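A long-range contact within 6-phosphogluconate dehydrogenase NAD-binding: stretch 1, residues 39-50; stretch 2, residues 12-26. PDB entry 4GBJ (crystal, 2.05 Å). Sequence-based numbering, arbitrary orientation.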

# COMPACT_ATOMS: atom_id res chain seq x y z
N SER B 39 0.64 31.71 -23.22
CA SER B 39 -0.20 32.45 -22.25
C SER B 39 -0.07 31.95 -20.79
O SER B 39 -0.37 32.71 -19.87
CB SER B 39 -1.67 32.40 -22.67
OG SER B 39 -2.21 31.09 -22.57
N LYS B 40 0.40 30.71 -20.57
CA LYS B 40 0.57 30.13 -19.22
C LYS B 40 1.64 30.85 -18.37
O LYS B 40 1.64 30.68 -17.15
CB LYS B 40 0.97 28.65 -19.31
CG LYS B 40 -0.10 27.73 -19.91
CD LYS B 40 -1.07 27.18 -18.87
CE LYS B 40 -1.69 25.86 -19.31
NZ LYS B 40 -0.78 24.70 -19.06
N ALA B 41 2.56 31.60 -19.01
CA ALA B 41 3.66 32.28 -18.32
C ALA B 41 3.32 33.66 -17.78
O ALA B 41 4.11 34.18 -16.99
CB ALA B 41 4.82 32.42 -19.28
N GLU B 42 2.19 34.26 -18.17
CA GLU B 42 1.89 35.62 -17.73
C GLU B 42 1.68 35.78 -16.21
O GLU B 42 2.10 36.82 -15.72
CB GLU B 42 0.72 36.22 -18.52
CG GLU B 42 1.09 36.48 -19.98
CD GLU B 42 2.40 37.21 -20.22
OE1 GLU B 42 2.64 38.25 -19.58
OE2 GLU B 42 3.20 36.73 -21.07
N PRO B 43 1.16 34.81 -15.41
CA PRO B 43 1.13 35.02 -13.95
C PRO B 43 2.56 35.07 -13.35
O PRO B 43 2.75 35.74 -12.33
CB PRO B 43 0.34 33.80 -13.42
CG PRO B 43 -0.27 33.16 -14.62
CD PRO B 43 0.63 33.48 -15.76
N LEU B 44 3.57 34.42 -14.00
CA LEU B 44 4.96 34.45 -13.53
C LEU B 44 5.66 35.79 -13.87
O LEU B 44 6.55 36.22 -13.12
CB LEU B 44 5.76 33.27 -14.10
CG LEU B 44 5.15 31.88 -13.94
CD1 LEU B 44 6.10 30.82 -14.43
CD2 LEU B 44 4.75 31.62 -12.50
N THR B 45 5.25 36.46 -14.98
CA THR B 45 5.80 37.78 -15.34
C THR B 45 5.42 38.83 -14.28
O THR B 45 6.20 39.76 -14.03
CB THR B 45 5.36 38.23 -16.74
OG1 THR B 45 3.94 38.15 -16.89
CG2 THR B 45 6.02 37.42 -17.83
N LYS B 46 4.28 38.64 -13.60
CA LYS B 46 3.84 39.55 -12.54
C LYS B 46 4.71 39.36 -11.29
O LYS B 46 4.91 40.31 -10.53
CB LYS B 46 2.34 39.34 -12.19
CG LYS B 46 1.36 39.09 -13.36
CD LYS B 46 1.48 40.06 -14.56
CE LYS B 46 0.58 41.27 -14.44
NZ LYS B 46 -0.78 41.02 -15.02
N LEU B 47 5.25 38.13 -11.10
CA LEU B 47 6.10 37.79 -9.95
C LEU B 47 7.59 38.13 -10.16
O LEU B 47 8.37 37.90 -9.24
CB LEU B 47 5.94 36.30 -9.58
CG LEU B 47 4.96 36.02 -8.45
CD1 LEU B 47 3.55 36.40 -8.83
CD2 LEU B 47 5.02 34.55 -8.05
N GLY B 48 7.96 38.70 -11.32
CA GLY B 48 9.33 39.11 -11.62
C GLY B 48 10.00 38.39 -12.78
O GLY B 48 11.00 38.89 -13.30
N ALA B 49 9.46 37.23 -13.23
CA ALA B 49 10.07 36.46 -14.32
C ALA B 49 10.01 37.16 -15.67
O ALA B 49 9.15 38.00 -15.90
CB ALA B 49 9.39 35.10 -14.47
N THR B 50 10.89 36.75 -16.60
CA THR B 50 10.92 37.22 -17.99
C THR B 50 10.50 36.02 -18.88
O THR B 50 10.71 34.87 -18.51
CB THR B 50 12.31 37.79 -18.32
OG1 THR B 50 13.32 36.95 -17.76
CG2 THR B 50 12.49 39.20 -17.77
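Stretch 2 (12-26) GLGNLGTPIAEILLE

Stretch 2 opens as an irregular loop and then becomes a helix that runs through to Glu26, held by i to i+4 backbone bonds such as Ala21 N to Gly17 O (2.9 Å) and Leu25 N to Ala21 O (3.0 Å). Its axis runs nearly parallel to that of the short helix around Pro43 and Leu44 in stretch 1: the N-to-C directions differ by 8°, and the axes approach to 10.1 Å. The backbone register advances in the same sense on both sides, with CA-CA separations of 6.6 Å for Lys40 and Leu13, 6.5 Å for Leu44 and Glu22, and 6.4 Å for Leu47 and Leu25.

The main bump is Leu44, which qualifies as a knob because its side chain sits in a hole framed by Thr18, Ala21, Glu22 and Leu25. Its CA-to-CB bond points sideways, but the m, t rotamer (chi1 -51°, chi2 -174°) brings the end of the side chain nearer to stretch 2. There Leu44 CD1 lies 3.6 Å from Ala21 CB, and Leu44 CD2 lies 3.4 Å from Glu22 CG and 4.1 Å from Thr18 O. The small side chain of Ala21 lines one part of the hole and the aliphatic CG of Glu22 another.

Leu25 answers with a bump of its own, directed toward stretch 1 where the helix gives way to a turn. Leu25 CD1 reaches Leu44 O at 3.6 Å and Leu47 CB at 3.7 Å, and Leu25 CD2 lies 3.6 Å from Ala49 N; Leu25 CD1 and Leu25 CD2 both lie 3.9 Å from Ala49 CB. The turn is a Schellman motif: Gly48 has positive phi (116°), and Ala49 N bonds back to Leu44 O at 3.1 Å. A CB on Gly48 would be jammed against the preceding carbonyl oxygen, so the backbone angles themselves call for glycine.

At the N-terminal end, Leu13 is directed toward stretch 1 and packs against two residues: Leu13 CD1 lies 3.5 Å from Ala41 CB, and both Leu13 CD2 (3.8 Å) and Leu13 CD1 (4.0 Å) touch Leu44 CD1. The loop leading into the helix is tied to it by Thr18 OG1, which donates to Leu13 O at 2.9 Å. Lys40 extends past this edge, its NZ 4.1 Å from Leu13 O, but the side chain is poorly ordered.

No hydrogen bond crosses the contact. It buries 557 Å², summed over both sides; Leu44, Leu25, Leu47 and Leu13 contribute the largest areas, with Lys40 and Glu22 adding to them.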

# COMPACT_ATOMS: atom_id res chain seq x y z
N GLY B 12 8.68 24.68 -19.46
CA GLY B 12 7.51 23.86 -19.19
C GLY B 12 6.82 24.35 -17.94
O GLY B 12 7.34 24.18 -16.84
N LEU B 13 5.62 24.94 -18.11
CA LEU B 13 4.87 25.60 -17.07
C LEU B 13 3.47 25.01 -16.93
O LEU B 13 2.48 25.76 -16.82
CB LEU B 13 4.77 27.10 -17.37
CG LEU B 13 6.08 27.82 -17.73
CD1 LEU B 13 5.81 29.26 -18.10
CD2 LEU B 13 7.05 27.78 -16.57
N GLY B 14 3.39 23.70 -16.84
CA GLY B 14 2.12 23.02 -16.65
C GLY B 14 1.67 23.09 -15.20
O GLY B 14 2.04 24.01 -14.47
N ASN B 15 0.90 22.07 -14.77
CA ASN B 15 0.34 21.99 -13.41
C ASN B 15 1.41 21.98 -12.32
O ASN B 15 1.13 22.43 -11.22
CB ASN B 15 -0.55 20.74 -13.26
CG ASN B 15 -1.89 20.84 -13.98
OD1 ASN B 15 -2.10 21.66 -14.89
ND2 ASN B 15 -2.84 20.00 -13.59
N LEU B 16 2.62 21.43 -12.61
CA LEU B 16 3.72 21.42 -11.65
C LEU B 16 4.72 22.55 -11.94
O LEU B 16 5.24 23.13 -10.99
CB LEU B 16 4.43 20.07 -11.65
CG LEU B 16 3.60 18.85 -11.23
CD1 LEU B 16 4.39 17.57 -11.46
CD2 LEU B 16 3.21 18.91 -9.77
N GLY B 17 5.00 22.84 -13.21
CA GLY B 17 5.95 23.89 -13.56
C GLY B 17 5.58 25.27 -13.05
O GLY B 17 6.43 26.01 -12.54
N THR B 18 4.29 25.61 -13.14
CA THR B 18 3.80 26.91 -12.69
C THR B 18 4.07 27.06 -11.18
O THR B 18 4.92 27.89 -10.83
CB THR B 18 2.35 27.13 -13.09
OG1 THR B 18 2.37 27.50 -14.47
CG2 THR B 18 1.66 28.23 -12.28
N PRO B 19 3.49 26.24 -10.29
CA PRO B 19 3.77 26.43 -8.86
C PRO B 19 5.24 26.32 -8.50
O PRO B 19 5.69 27.03 -7.60
CB PRO B 19 2.93 25.33 -8.17
CG PRO B 19 2.53 24.39 -9.26
CD PRO B 19 2.44 25.21 -10.50
N ILE B 20 6.01 25.44 -9.17
CA ILE B 20 7.43 25.34 -8.87
C ILE B 20 8.10 26.67 -9.17
O ILE B 20 8.84 27.17 -8.33
CB ILE B 20 8.13 24.18 -9.61
CG1 ILE B 20 7.66 22.84 -9.06
CG2 ILE B 20 9.66 24.29 -9.46
CD1 ILE B 20 7.92 21.69 -9.90
N ALA B 21 7.82 27.26 -10.35
CA ALA B 21 8.44 28.54 -10.74
C ALA B 21 8.03 29.69 -9.81
O ALA B 21 8.83 30.57 -9.50
CB ALA B 21 8.07 28.88 -12.18
N GLU B 22 6.78 29.69 -9.35
CA GLU B 22 6.31 30.73 -8.42
C GLU B 22 7.13 30.73 -7.11
O GLU B 22 7.46 31.78 -6.59
CB GLU B 22 4.82 30.54 -8.12
CG GLU B 22 3.93 30.82 -9.32
CD GLU B 22 2.44 30.67 -9.10
OE1 GLU B 22 2.04 29.88 -8.22
OE2 GLU B 22 1.67 31.32 -9.85
N ILE B 23 7.45 29.56 -6.58
CA ILE B 23 8.24 29.47 -5.36
C ILE B 23 9.69 29.96 -5.59
O ILE B 23 10.26 30.59 -4.69
CB ILE B 23 8.22 28.03 -4.80
CG1 ILE B 23 6.88 27.77 -4.14
CG2 ILE B 23 9.36 27.75 -3.83
CD1 ILE B 23 6.45 26.35 -4.20
N LEU B 24 10.28 29.67 -6.76
CA LEU B 24 11.65 30.09 -7.01
C LEU B 24 11.70 31.60 -7.20
O LEU B 24 12.65 32.22 -6.74
CB LEU B 24 12.25 29.32 -8.21
CG LEU B 24 12.34 27.81 -8.04
CD1 LEU B 24 12.96 27.14 -9.29
CD2 LEU B 24 13.11 27.42 -6.76
N LEU B 25 10.65 32.19 -7.77
CA LEU B 25 10.55 33.64 -7.87
C LEU B 25 10.39 34.27 -6.46
O LEU B 25 11.18 35.14 -6.10
CB LEU B 25 9.38 34.04 -8.76
CG LEU B 25 9.59 33.79 -10.22
CD1 LEU B 25 8.27 33.84 -10.98
CD2 LEU B 25 10.64 34.78 -10.82
N GLU B 26 9.44 33.76 -5.64
CA GLU B 26 9.26 34.20 -4.25
C GLU B 26 10.57 34.09 -3.47
O GLU B 26 10.85 34.96 -2.65
CB GLU B 26 8.21 33.32 -3.51
CG GLU B 26 6.75 33.52 -3.86
CD GLU B 26 5.79 32.46 -3.31
OE1 GLU B 26 6.25 31.40 -2.82
OE2 GLU B 26 4.56 32.70 -3.38